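Local coordinates for protein putative carboxymuconolactone decarboxylase (Burkholderia xenovorans, PDB 2QEU) that belongs to the carboxymuconolactone decarboxylase family of the AhpD-like clan and may have peroxiredoxin activity, though its actual reaction remains unestablished, at residues Q16-Y21 against F43-R48; L65-L70 against A91-L97; H69-V73 against I85-T89. All coordinates share one frame; numbering follows the deposited sequence.

Contact 1. Residues Q16-Y21 against F43-R48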
ATOM      1  N   GLN B  16      26.497  21.902  -3.674  1.00 23.67           N
ATOM      2  CA  GLN B  16      27.092  20.788  -2.927  1.00 26.09           C
ATOM      3  C   GLN B  16      26.826  19.397  -3.533  1.00 24.63           C
ATOM      4  O   GLN B  16      27.675  18.495  -3.452  1.00 24.19           O
ATOM      5  CB  GLN B  16      26.583  20.773  -1.483  1.00 26.63           C
ATOM      6  CG  GLN B  16      27.540  21.331  -0.452  1.00 34.47           C
ATOM      7  CD  GLN B  16      27.084  21.028   0.973  1.00 34.88           C
ATOM      8  OE1 GLN B  16      26.349  20.050   1.230  1.00 49.87           O
ATOM      9  NE2 GLN B  16      27.524  21.860   1.910  1.00 50.80           N
ATOM     10  N   HIS B  17      25.641  19.209  -4.107  1.00 21.37           N
ATOM     11  CA  HIS B  17      25.218  17.874  -4.506  1.00 18.50           C
ATOM     12  C   HIS B  17      25.082  17.726  -6.004  1.00 19.02           C
ATOM     13  O   HIS B  17      24.710  16.658  -6.480  1.00 18.71           O
ATOM     14  CB  HIS B  17      23.894  17.557  -3.826  1.00 16.20           C
ATOM     15  CG  HIS B  17      23.992  17.508  -2.337  1.00 14.72           C
ATOM     16  ND1 HIS B  17      24.723  16.540  -1.675  1.00 19.56           N
ATOM     17  CD2 HIS B  17      23.474  18.310  -1.375  1.00 17.26           C
ATOM     18  CE1 HIS B  17      24.632  16.734  -0.370  1.00 15.54           C
ATOM     19  NE2 HIS B  17      23.871  17.795  -0.161  1.00  9.14           N
ATOM     20  N   ALA B  18      25.414  18.772  -6.754  1.00 17.14           N
ATOM     21  CA  ALA B  18      25.212  18.749  -8.202  1.00 17.97           C
ATOM     22  C   ALA B  18      26.014  17.627  -8.895  1.00 18.45           C
ATOM     23  O   ALA B  18      25.496  16.950  -9.804  1.00 16.51           O
ATOM     24  CB  ALA B  18      25.540  20.120  -8.824  1.00 17.98           C
ATOM     25  N   ALA B  19      27.257  17.418  -8.457  1.00 18.13           N
ATOM     26  CA  ALA B  19      28.123  16.373  -9.043  1.00 19.11           C
ATOM     27  C   ALA B  19      27.539  14.957  -8.839  1.00 19.96           C
ATOM     28  O   ALA B  19      27.614  14.095  -9.727  1.00 19.89           O
ATOM     29  CB  ALA B  19      29.526  16.467  -8.467  1.00 17.96           C
ATOM     30  N   HIS B  20      26.955  14.730  -7.666  1.00 19.98           N
ATOM     31  CA  HIS B  20      26.277  13.468  -7.378  1.00 20.42           C
ATOM     32  C   HIS B  20      25.129  13.204  -8.363  1.00 19.66           C
ATOM     33  O   HIS B  20      25.053  12.127  -8.965  1.00 18.41           O
ATOM     34  CB  HIS B  20      25.741  13.425  -5.928  1.00 22.08           C
ATOM     35  CG  HIS B  20      24.789  12.291  -5.683  1.00 23.06           C
ATOM     36  ND1 HIS B  20      25.174  10.967  -5.745  1.00 16.01           N
ATOM     37  CD2 HIS B  20      23.461  12.284  -5.414  1.00 21.04           C
ATOM     38  CE1 HIS B  20      24.128  10.194  -5.509  1.00 16.90           C
ATOM     39  NE2 HIS B  20      23.076  10.967  -5.298  1.00 20.99           N
ATOM     40  N   TYR B  21      24.231  14.177  -8.511  1.00 18.48           N
ATOM     41  CA  TYR B  21      23.056  13.981  -9.359  1.00 17.43           C
ATOM     42  C   TYR B  21      23.406  13.910 -10.849  1.00 17.69           C
ATOM     43  O   TYR B  21      22.794  13.130 -11.591  1.00 16.88           O
ATOM     44  CB  TYR B  21      21.985  15.032  -9.069  1.00 18.42           C
ATOM     45  CG  TYR B  21      21.321  14.845  -7.719  1.00 17.38           C
ATOM     46  CD1 TYR B  21      20.432  13.802  -7.518  1.00 18.22           C
ATOM     47  CD2 TYR B  21      21.585  15.706  -6.642  1.00 16.85           C
ATOM     48  CE1 TYR B  21      19.829  13.607  -6.307  1.00 15.46           C
ATOM     49  CE2 TYR B  21      20.969  15.530  -5.410  1.00 13.16           C
ATOM     50  CZ  TYR B  21      20.066  14.460  -5.248  1.00 17.51           C
ATOM     51  OH  TYR B  21      19.396  14.191  -4.051  1.00 15.36           O
ATOM     52  N   PHE B  43      16.518  18.686   1.768  1.00  8.46           N
ATOM     53  CA  PHE B  43      17.146  18.294   0.526  1.00  8.71           C
ATOM     54  C   PHE B  43      18.627  17.948   0.773  1.00  8.75           C
ATOM     55  O   PHE B  43      19.105  16.966   0.249  1.00  9.10           O
ATOM     56  CB  PHE B  43      16.997  19.399  -0.539  1.00  9.47           C
ATOM     57  CG  PHE B  43      17.839  19.177  -1.780  1.00  8.02           C
ATOM     58  CD1 PHE B  43      17.469  18.253  -2.744  1.00 12.50           C
ATOM     59  CD2 PHE B  43      19.007  19.913  -1.980  1.00 12.05           C
ATOM     60  CE1 PHE B  43      18.239  18.035  -3.862  1.00 11.52           C
ATOM     61  CE2 PHE B  43      19.790  19.696  -3.094  1.00 18.05           C
ATOM     62  CZ  PHE B  43      19.415  18.759  -4.043  1.00 12.80           C
ATOM     63  N   ASP B  44      19.320  18.733   1.603  1.00 10.53           N
ATOM     64  CA  ASP B  44      20.754  18.505   1.883  1.00 10.08           C
ATOM     65  C   ASP B  44      20.942  17.150   2.581  1.00 11.52           C
ATOM     66  O   ASP B  44      21.719  16.338   2.113  1.00 10.49           O
ATOM     67  CB  ASP B  44      21.367  19.657   2.707  1.00 11.78           C
ATOM     68  CG  ASP B  44      22.877  19.502   2.908  1.00 15.23           C
ATOM     69  OD1 ASP B  44      23.615  19.079   1.978  1.00 20.09           O
ATOM     70  OD2 ASP B  44      23.327  19.843   4.011  1.00 24.18           O
ATOM     71  N   ALA B  45      20.192  16.893   3.660  1.00 11.35           N
ATOM     72  CA  ALA B  45      20.341  15.641   4.433  1.00 12.33           C
ATOM     73  C   ALA B  45      19.980  14.427   3.581  1.00 14.18           C
ATOM     74  O   ALA B  45      20.712  13.443   3.533  1.00 11.56           O
ATOM     75  CB  ALA B  45      19.510  15.673   5.698  1.00 11.07           C
ATOM     76  N   TYR B  46      18.871  14.531   2.868  1.00 13.47           N
ATOM     77  CA  TYR B  46      18.443  13.504   1.910  1.00 11.77           C
ATOM     78  C   TYR B  46      19.503  13.251   0.855  1.00 10.65           C
ATOM     79  O   TYR B  46      19.784  12.102   0.541  1.00 10.13           O
ATOM     80  CB  TYR B  46      17.132  13.890   1.237  1.00 13.93           C
ATOM     81  CG  TYR B  46      16.693  12.866   0.244  1.00  9.77           C
ATOM     82  CD1 TYR B  46      16.095  11.682   0.676  1.00 15.79           C
ATOM     83  CD2 TYR B  46      16.936  13.033  -1.117  1.00 14.92           C
ATOM     84  CE1 TYR B  46      15.719  10.723  -0.216  1.00 13.03           C
ATOM     85  CE2 TYR B  46      16.539  12.065  -2.029  1.00 11.21           C
ATOM     86  CZ  TYR B  46      15.943  10.911  -1.564  1.00 15.78           C
ATOM     87  OH  TYR B  46      15.536   9.945  -2.442  1.00 16.60           O
ATOM     88  N   SER B  47      20.139  14.305   0.343  1.00  9.77           N
ATOM     89  CA  SER B  47      21.162  14.118  -0.708  1.00 12.01           C
ATOM     90  C   SER B  47      22.407  13.425  -0.146  1.00 10.28           C
ATOM     91  O   SER B  47      23.015  12.583  -0.822  1.00 11.21           O
ATOM     92  CB  SER B  47      21.483  15.427  -1.417  1.00 11.05           C
ATOM     93  OG  SER B  47      20.294  15.934  -2.018  1.00 13.30           O
ATOM     94  N   ARG B  48      22.730  13.717   1.108  1.00 10.60           N
ATOM     95  CA  ARG B  48      23.842  13.044   1.749  1.00 12.34           C
ATOM     96  C   ARG B  48      23.537  11.553   1.897  1.00 10.78           C
ATOM     97  O   ARG B  48      24.443  10.732   1.684  1.00 10.98           O
ATOM     98  CB  ARG B  48      24.117  13.587   3.140  1.00  8.85           C
ATOM     99  CG  ARG B  48      24.732  14.959   3.234  1.00 16.00           C
ATOM    100  CD  ARG B  48      24.578  15.445   4.649  1.00 25.58           C
ATOM    101  NE  ARG B  48      25.047  16.803   4.730  1.00 27.70           N
ATOM    102  CZ  ARG B  48      26.290  17.136   5.062  1.00 36.01           C
ATOM    103  NH1 ARG B  48      27.195  16.202   5.394  1.00 28.23           N
ATOM    104  NH2 ARG B  48      26.620  18.417   5.084  1.00 40.15           N
TER
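H17 of helix 10-25 drops its imidazole as a knob into a hole formed by F43, D44, S47 and R48 of helix 40-53, and its flat ring meets different chemistry at its face and its edge. Over one face lies the methylene of S47, with CB 3.3 Å from the ring centroid and only 6° off the normal, a CH-pi contact. At the edge, H17 NE2 donates to the anti lone pair of D44 OD1 across 2.5 Å, nearly in the ring plane. D44 reaches helix 10-25 because its CG stands opposite the backbone N (chi1 -175°); its other oxygen, OD2, makes a salt bridge to R48 NE at 3.6 Å. Held through both oxygens, the carboxylate is fixed in how it is turned.

One turn further along, Y21 sends its hydroxyl to S47: Y21 OH donates to S47 OG at 2.8 Å. S47 OG in turn donates to F43 O, also at 2.8 Å, so the hydroxyl accepts from Y21 and donates to the carbonyl one turn back in its own helix. The Y21 and F43 rings lie nearly parallel but slid apart, touching where Y21 CE2 meets F43 CZ, while H17 turns an edge toward the face of F43. The short segments cross at 40°, and the whole is an aromatic cluster with a His-carboxylate bond, joining two helices of an all-helical subunit with H17 as the knob.

Contact 2. Residues L65-L70 against A91-L97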
ATOM      1  N   LEU B  65      26.557  -0.625  -9.156  1.00 10.39           N
ATOM      2  CA  LEU B  65      25.634   0.501  -9.321  1.00  9.26           C
ATOM      3  C   LEU B  65      24.450   0.158 -10.225  1.00  8.77           C
ATOM      4  O   LEU B  65      23.330   0.593  -9.969  1.00  9.15           O
ATOM      5  CB  LEU B  65      26.355   1.715  -9.901  1.00  9.82           C
ATOM      6  CG  LEU B  65      25.652   3.069  -9.951  1.00 10.82           C
ATOM      7  CD1 LEU B  65      25.041   3.454  -8.581  1.00 10.81           C
ATOM      8  CD2 LEU B  65      26.627   4.145 -10.462  1.00 12.49           C
ATOM      9  N   LYS B  66      24.718  -0.584 -11.292  1.00  9.17           N
ATOM     10  CA  LYS B  66      23.632  -1.009 -12.172  1.00 10.20           C
ATOM     11  C   LYS B  66      22.524  -1.778 -11.439  1.00 10.32           C
ATOM     12  O   LYS B  66      21.309  -1.612 -11.725  1.00  9.60           O
ATOM     13  CB  LYS B  66      24.159  -1.823 -13.333  1.00  8.86           C
ATOM     14  CG  LYS B  66      24.909  -3.093 -12.974  1.00  6.92           C
ATOM     15  CD  LYS B  66      25.494  -3.682 -14.301  1.00 11.72           C
ATOM     16  CE  LYS B  66      26.357  -4.894 -14.041  1.00 15.23           C
ATOM     17  NZ  LYS B  66      27.067  -5.390 -15.238  1.00 12.35           N
ATOM     18  N   TYR B  67      22.931  -2.615 -10.482  1.00  9.33           N
ATOM     19  CA  TYR B  67      21.960  -3.388  -9.686  1.00  7.87           C
ATOM     20  C   TYR B  67      21.272  -2.565  -8.587  1.00  8.32           C
ATOM     21  O   TYR B  67      20.094  -2.797  -8.273  1.00  9.10           O
ATOM     22  CB  TYR B  67      22.605  -4.669  -9.140  1.00  7.13           C
ATOM     23  CG  TYR B  67      23.056  -5.580 -10.262  1.00  9.60           C
ATOM     24  CD1 TYR B  67      22.235  -5.850 -11.364  1.00 11.29           C
ATOM     25  CD2 TYR B  67      24.321  -6.136 -10.259  1.00 12.15           C
ATOM     26  CE1 TYR B  67      22.681  -6.644 -12.436  1.00 11.09           C
ATOM     27  CE2 TYR B  67      24.766  -6.937 -11.292  1.00 14.95           C
ATOM     28  CZ  TYR B  67      23.966  -7.199 -12.378  1.00 11.96           C
ATOM     29  OH  TYR B  67      24.463  -7.986 -13.400  1.00 16.55           O
ATOM     30  N   LYS B  68      21.998  -1.574  -8.040  1.00  7.34           N
ATOM     31  CA  LYS B  68      21.397  -0.609  -7.147  1.00  9.02           C
ATOM     32  C   LYS B  68      20.230   0.095  -7.839  1.00  8.53           C
ATOM     33  O   LYS B  68      19.127   0.173  -7.315  1.00  8.67           O
ATOM     34  CB  LYS B  68      22.401   0.422  -6.672  1.00  9.68           C
ATOM     35  CG  LYS B  68      23.492  -0.147  -5.773  1.00  5.89           C
ATOM     36  CD  LYS B  68      24.266   0.978  -5.031  1.00  8.83           C
ATOM     37  CE  LYS B  68      25.214   0.368  -4.041  1.00 12.71           C
ATOM     38  NZ  LYS B  68      26.024   1.393  -3.378  1.00  8.80           N
ATOM     39  N   HIS B  69      20.496   0.610  -9.034  1.00  8.06           N
ATOM     40  CA  HIS B  69      19.415   1.247  -9.790  1.00  7.29           C
ATOM     41  C   HIS B  69      18.335   0.301 -10.284  1.00  9.04           C
ATOM     42  O   HIS B  69      17.168   0.698 -10.313  1.00  8.92           O
ATOM     43  CB  HIS B  69      19.971   2.084 -10.913  1.00  8.79           C
ATOM     44  CG  HIS B  69      20.558   3.374 -10.457  1.00 12.02           C
ATOM     45  ND1 HIS B  69      19.794   4.452 -10.069  1.00  9.42           N
ATOM     46  CD2 HIS B  69      21.847   3.748 -10.315  1.00  8.95           C
ATOM     47  CE1 HIS B  69      20.594   5.445  -9.715  1.00  9.90           C
ATOM     48  NE2 HIS B  69      21.851   5.051  -9.865  1.00 13.55           N
ATOM     49  N   LEU B  70      18.675  -0.947 -10.595  1.00  8.48           N
ATOM     50  CA  LEU B  70      17.642  -1.931 -10.889  1.00  6.75           C
ATOM     51  C   LEU B  70      16.699  -2.123  -9.687  1.00  4.78           C
ATOM     52  O   LEU B  70      15.494  -2.186  -9.870  1.00  8.40           O
ATOM     53  CB  LEU B  70      18.253  -3.256 -11.316  1.00  8.21           C
ATOM     54  CG  LEU B  70      17.238  -4.356 -11.650  1.00  5.92           C
ATOM     55  CD1 LEU B  70      16.294  -3.945 -12.744  1.00  5.39           C
ATOM     56  CD2 LEU B  70      18.028  -5.619 -12.007  1.00  7.77           C
ATOM     57  N   ALA B  91      19.672   5.516 -15.493  1.00 11.72           N
ATOM     58  CA  ALA B  91      20.841   5.410 -14.614  1.00 10.50           C
ATOM     59  C   ALA B  91      21.432   3.979 -14.642  1.00  9.89           C
ATOM     60  O   ALA B  91      22.642   3.793 -14.827  1.00  7.94           O
ATOM     61  CB  ALA B  91      20.463   5.837 -13.176  1.00  8.59           C
ATOM     62  N   ALA B  92      20.567   2.971 -14.486  1.00  9.37           N
ATOM     63  CA  ALA B  92      21.032   1.589 -14.455  1.00 10.42           C
ATOM     64  C   ALA B  92      21.772   1.252 -15.752  1.00  8.19           C
ATOM     65  O   ALA B  92      22.802   0.561 -15.740  1.00  7.65           O
ATOM     66  CB  ALA B  92      19.844   0.577 -14.191  1.00  7.75           C
HETATM   67  N   MSE B  93      21.192   1.676 -16.879  1.00  8.89           N
HETATM   68  CA  MSE B  93      21.706   1.305 -18.198  1.00 11.64           C
HETATM   69  C   MSE B  93      22.974   2.090 -18.505  1.00 11.14           C
HETATM   70  O   MSE B  93      23.924   1.558 -19.091  1.00  7.95           O
HETATM   71  CB  MSE B  93      20.641   1.513 -19.267  1.00 10.80           C
HETATM   72  CG  MSE B  93      19.565   0.443 -19.191  1.00 11.85           C
HETATM   73 SE   MSE B  93      18.131   0.643 -20.434  0.75 10.49          SE
HETATM   74  CE  MSE B  93      19.158   0.423 -22.141  1.00  9.37           C
ATOM     75  N   ASN B  94      23.008   3.339 -18.049  1.00  9.48           N
ATOM     76  CA  ASN B  94      24.253   4.100 -18.087  1.00  9.27           C
ATOM     77  C   ASN B  94      25.367   3.396 -17.327  1.00  8.75           C
ATOM     78  O   ASN B  94      26.550   3.508 -17.732  1.00 10.09           O
ATOM     79  CB  ASN B  94      24.049   5.546 -17.588  1.00 10.12           C
ATOM     80  CG  ASN B  94      23.461   6.465 -18.647  1.00 11.78           C
ATOM     81  OD1 ASN B  94      23.665   6.255 -19.846  1.00 16.46           O
ATOM     82  ND2 ASN B  94      22.775   7.516 -18.212  1.00  6.38           N
ATOM     83  N   ALA B  95      25.031   2.706 -16.242  1.00 10.84           N
ATOM     84  CA  ALA B  95      25.994   1.967 -15.436  1.00  9.49           C
ATOM     85  C   ALA B  95      26.213   0.518 -15.921  1.00  9.08           C
ATOM     86  O   ALA B  95      26.917  -0.277 -15.281  1.00 11.93           O
ATOM     87  CB  ALA B  95      25.583   2.022 -13.924  1.00 11.08           C
ATOM     88  N   GLY B  96      25.602   0.146 -17.039  1.00 11.27           N
ATOM     89  CA  GLY B  96      25.887  -1.132 -17.681  1.00  9.86           C
ATOM     90  C   GLY B  96      24.796  -2.172 -17.660  1.00  9.45           C
ATOM     91  O   GLY B  96      24.981  -3.265 -18.159  1.00 10.07           O
ATOM     92  N   LEU B  97      23.636  -1.860 -17.082  1.00  8.05           N
ATOM     93  CA  LEU B  97      22.589  -2.871 -17.053  1.00  8.18           C
ATOM     94  C   LEU B  97      22.068  -3.130 -18.457  1.00  9.64           C
ATOM     95  O   LEU B  97      21.862  -2.196 -19.205  1.00 10.04           O
ATOM     96  CB  LEU B  97      21.429  -2.395 -16.196  1.00  6.15           C
ATOM     97  CG  LEU B  97      20.412  -3.500 -15.803  1.00  8.65           C
ATOM     98  CD1 LEU B  97      20.914  -4.312 -14.624  1.00 12.26           C
ATOM     99  CD2 LEU B  97      18.998  -2.897 -15.572  1.00  8.12           C
TER
HETATM  100  O   HOH W   1      27.383  -0.827 -12.420  1.00 16.70           O
HETATM  101  O   HOH W   2      24.963  -5.964 -17.202  1.00 18.82           O
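The imidazole of H69 carries the methyl of A91 over the centre of one face, CB lying 3.4 Å from the ring centroid and 9° off its normal, while CG of L65 from the preceding turn sits at the edge in the ring plane. Neither ring nitrogen is used across this contact: NE2 is bound to D24 and ND1 to H88. The ring of Y67 is covered on one face by CG of its neighbour K66, and its CE1 meets L97 CD1 at 3.7 Å; its hydroxyl is bonded to E101.

Between these rings the backbones come close, with the CA atoms of K66 and A92 4.3 Å apart, an approach that small side chains allow. A92 CB lies 3.6 Å from H69 CB and also against K66 O. K66 places CG between its backbone N and carbonyl carbon (chi1 59°), and the extended chain then runs alongside the turn after helix 82-94, CD reaching G96 C at 3.7 Å. Two waters fasten the same turn: one accepts from K66 N and donates to A95 O, the other accepts from K66 NZ at 2.9 Å and donates to G96 O. L97 closes the apolar side against Y67 and L70. G96, with positive phi (111°), ends helix 82-94 in a Schellman motif, docked here on the first turns of helix 65-79.

Contact 3. Residues H69-V73 against I85-T89; sequences HLILV and IVNHT
L72 lays its CB over the centre of the H88 imidazole, 3.7 Å from the ring centroid and 13° off the normal, while its CD1 reaches H88 CE1 at 3.5 Å. This is the heart of an antiparallel helical hairpin: helices 65-79 and 82-94 are joined by a short connection, and the two segments run at 162° to each other with axes 8.4 Å apart, in the all-helical fold of the AhpD-like clan.

Where L72 takes the face of H88, H69 takes an edge. The two imidazoles meet rim to rim, their planes 33° apart, and ND1 of H69 and ND1 of H88 share a hydrogen bond of 2.8 Å in which either could be the donor. The H88 ring, its CG opposite the carbonyl carbon, is directed across the interface, and its far nitrogen, NE2, is bonded to a citrate probably taken up from the crystallisation liquor. A chain of polar contacts therefore runs from D24 of helix 10-25 through both histidines to the citrate, which may mark a pocket.

Toward the connection the contact turns apolar. V73 sends its two methyls different ways: CG1 packs on I85 CG1, and CG2 lies against the backbone of H88 and T89. A125 of helix 122-137 touches both I85 and T89. The hydroxyl of T89 turns back on its own helix, so that I85 O accepts from both T89 N and T89 OG1, which approach from opposite faces of the carbonyl plane, OG1 at 2.8 Å.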
ATOM      1  N   HIS B  69      20.496   0.610  -9.034  1.00  8.06           N
ATOM      2  CA  HIS B  69      19.415   1.247  -9.790  1.00  7.29           C
ATOM      3  C   HIS B  69      18.335   0.301 -10.284  1.00  9.04           C
ATOM      4  O   HIS B  69      17.168   0.698 -10.313  1.00  8.92           O
ATOM      5  CB  HIS B  69      19.971   2.084 -10.913  1.00  8.79           C
ATOM      6  CG  HIS B  69      20.558   3.374 -10.457  1.00 12.02           C
ATOM      7  ND1 HIS B  69      19.794   4.452 -10.069  1.00  9.42           N
ATOM      8  CD2 HIS B  69      21.847   3.748 -10.315  1.00  8.95           C
ATOM      9  CE1 HIS B  69      20.594   5.445  -9.715  1.00  9.90           C
ATOM     10  NE2 HIS B  69      21.851   5.051  -9.865  1.00 13.55           N
ATOM     11  N   LEU B  70      18.675  -0.947 -10.595  1.00  8.48           N
ATOM     12  CA  LEU B  70      17.642  -1.931 -10.889  1.00  6.75           C
ATOM     13  C   LEU B  70      16.699  -2.123  -9.687  1.00  4.78           C
ATOM     14  O   LEU B  70      15.494  -2.186  -9.870  1.00  8.40           O
ATOM     15  CB  LEU B  70      18.253  -3.256 -11.316  1.00  8.21           C
ATOM     16  CG  LEU B  70      17.238  -4.356 -11.650  1.00  5.92           C
ATOM     17  CD1 LEU B  70      16.294  -3.945 -12.744  1.00  5.39           C
ATOM     18  CD2 LEU B  70      18.028  -5.619 -12.007  1.00  7.77           C
ATOM     19  N   ILE B  71      17.242  -2.217  -8.468  1.00  6.98           N
ATOM     20  CA  ILE B  71      16.376  -2.310  -7.277  1.00  8.03           C
ATOM     21  C   ILE B  71      15.420  -1.096  -7.217  1.00  7.55           C
ATOM     22  O   ILE B  71      14.229  -1.263  -7.012  1.00  7.63           O
ATOM     23  CB  ILE B  71      17.202  -2.482  -5.969  1.00  7.04           C
ATOM     24  CG1 ILE B  71      17.870  -3.886  -5.966  1.00  8.07           C
ATOM     25  CG2 ILE B  71      16.358  -2.234  -4.702  1.00  7.50           C
ATOM     26  CD1 ILE B  71      19.084  -4.062  -4.990  1.00  9.27           C
ATOM     27  N   LEU B  72      15.960   0.094  -7.487  1.00  8.55           N
ATOM     28  CA  LEU B  72      15.143   1.320  -7.485  1.00  7.63           C
ATOM     29  C   LEU B  72      14.099   1.311  -8.581  1.00  9.43           C
ATOM     30  O   LEU B  72      12.964   1.761  -8.374  1.00  7.25           O
ATOM     31  CB  LEU B  72      16.027   2.549  -7.451  1.00 10.57           C
ATOM     32  CG  LEU B  72      16.725   2.723  -6.117  1.00  9.82           C
ATOM     33  CD1 LEU B  72      17.924   3.706  -6.305  1.00  8.28           C
ATOM     34  CD2 LEU B  72      15.790   3.149  -5.041  1.00  9.46           C
ATOM     35  N   VAL B  73      14.440   0.735  -9.735  1.00  7.53           N
ATOM     36  CA  VAL B  73      13.473   0.576 -10.814  1.00  8.83           C
ATOM     37  C   VAL B  73      12.285  -0.261 -10.323  1.00  6.93           C
ATOM     38  O   VAL B  73      11.141   0.123 -10.442  1.00  9.64           O
ATOM     39  CB  VAL B  73      14.085  -0.077 -12.076  1.00  6.86           C
ATOM     40  CG1 VAL B  73      12.955  -0.630 -12.990  1.00  8.09           C
ATOM     41  CG2 VAL B  73      15.039   0.873 -12.827  1.00  6.51           C
ATOM     42  N   ILE B  85      10.890   5.798 -12.368  1.00  8.78           N
ATOM     43  CA  ILE B  85      11.207   4.490 -12.965  1.00  7.73           C
ATOM     44  C   ILE B  85      12.066   4.686 -14.236  1.00  8.39           C
ATOM     45  O   ILE B  85      13.058   3.977 -14.450  1.00  8.75           O
ATOM     46  CB  ILE B  85       9.971   3.569 -13.231  1.00  5.79           C
ATOM     47  CG1 ILE B  85      10.448   2.113 -13.221  1.00  9.08           C
ATOM     48  CG2 ILE B  85       9.281   3.900 -14.592  1.00  7.74           C
ATOM     49  CD1 ILE B  85       9.382   1.125 -13.383  1.00  6.94           C
ATOM     50  N   VAL B  86      11.739   5.697 -15.059  1.00  8.57           N
ATOM     51  CA  VAL B  86      12.520   5.954 -16.248  1.00  9.17           C
ATOM     52  C   VAL B  86      13.878   6.532 -15.825  1.00  9.50           C
ATOM     53  O   VAL B  86      14.891   6.104 -16.339  1.00  9.07           O
ATOM     54  CB  VAL B  86      11.766   6.901 -17.193  1.00  9.13           C
ATOM     55  CG1 VAL B  86      12.693   7.485 -18.277  1.00 11.42           C
ATOM     56  CG2 VAL B  86      10.567   6.179 -17.768  1.00 10.63           C
ATOM     57  N   ASN B  87      13.914   7.476 -14.870  1.00  8.68           N
ATOM     58  CA  ASN B  87      15.204   7.997 -14.404  1.00  9.61           C
ATOM     59  C   ASN B  87      16.181   6.915 -13.899  1.00  7.08           C
ATOM     60  O   ASN B  87      17.374   6.958 -14.206  1.00 10.97           O
ATOM     61  CB  ASN B  87      15.030   9.119 -13.354  1.00 10.18           C
ATOM     62  CG  ASN B  87      14.440  10.402 -13.962  1.00 14.89           C
ATOM     63  OD1 ASN B  87      14.583  10.644 -15.166  1.00 19.70           O
ATOM     64  ND2 ASN B  87      13.814  11.228 -13.131  1.00 15.91           N
ATOM     65  N   HIS B  88      15.671   5.968 -13.106  1.00  8.23           N
ATOM     66  CA  HIS B  88      16.501   4.870 -12.615  1.00  8.24           C
ATOM     67  C   HIS B  88      16.845   3.827 -13.698  1.00  8.38           C
ATOM     68  O   HIS B  88      17.928   3.192 -13.658  1.00 11.19           O
ATOM     69  CB  HIS B  88      15.890   4.248 -11.354  1.00  8.77           C
ATOM     70  CG  HIS B  88      15.999   5.129 -10.153  1.00  8.52           C
ATOM     71  ND1 HIS B  88      17.194   5.360  -9.516  1.00  6.81           N
ATOM     72  CD2 HIS B  88      15.069   5.860  -9.489  1.00 10.50           C
ATOM     73  CE1 HIS B  88      17.003   6.206  -8.521  1.00 13.37           C
ATOM     74  NE2 HIS B  88      15.728   6.537  -8.491  1.00 10.91           N
ATOM     75  N   THR B  89      15.954   3.625 -14.669  1.00  7.04           N
ATOM     76  CA  THR B  89      16.273   2.755 -15.811  1.00  6.92           C
ATOM     77  C   THR B  89      17.457   3.351 -16.596  1.00  7.27           C
ATOM     78  O   THR B  89      18.428   2.662 -16.910  1.00  9.47           O
ATOM     79  CB  THR B  89      15.076   2.517 -16.739  1.00  8.03           C
ATOM     80  OG1 THR B  89      14.082   1.826 -15.996  1.00  7.89           O
ATOM     81  CG2 THR B  89      15.472   1.668 -17.990  1.00 10.24           C
TER

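From the N terminus, contact 1 comes first: it closes a loop of 21 residues that includes helix 30-38, by laying helix 10-25 against helix 40-53. It is complete before helix 65-79 begins. Contacts 2 and 3 then start from overlapping segments of that helix, sharing H69 and L70, and fold helix 82-94 back against it; the shorter loop of contact 3 nests inside that of contact 2, so together they fasten the hairpin at successive levels. Their centres lie 8 Å apart, whereas contact 1 stands about 18 to 19 Å away from either, centre to centre. Contacts 2 and 3 both reach the fourth subunit of the assembly.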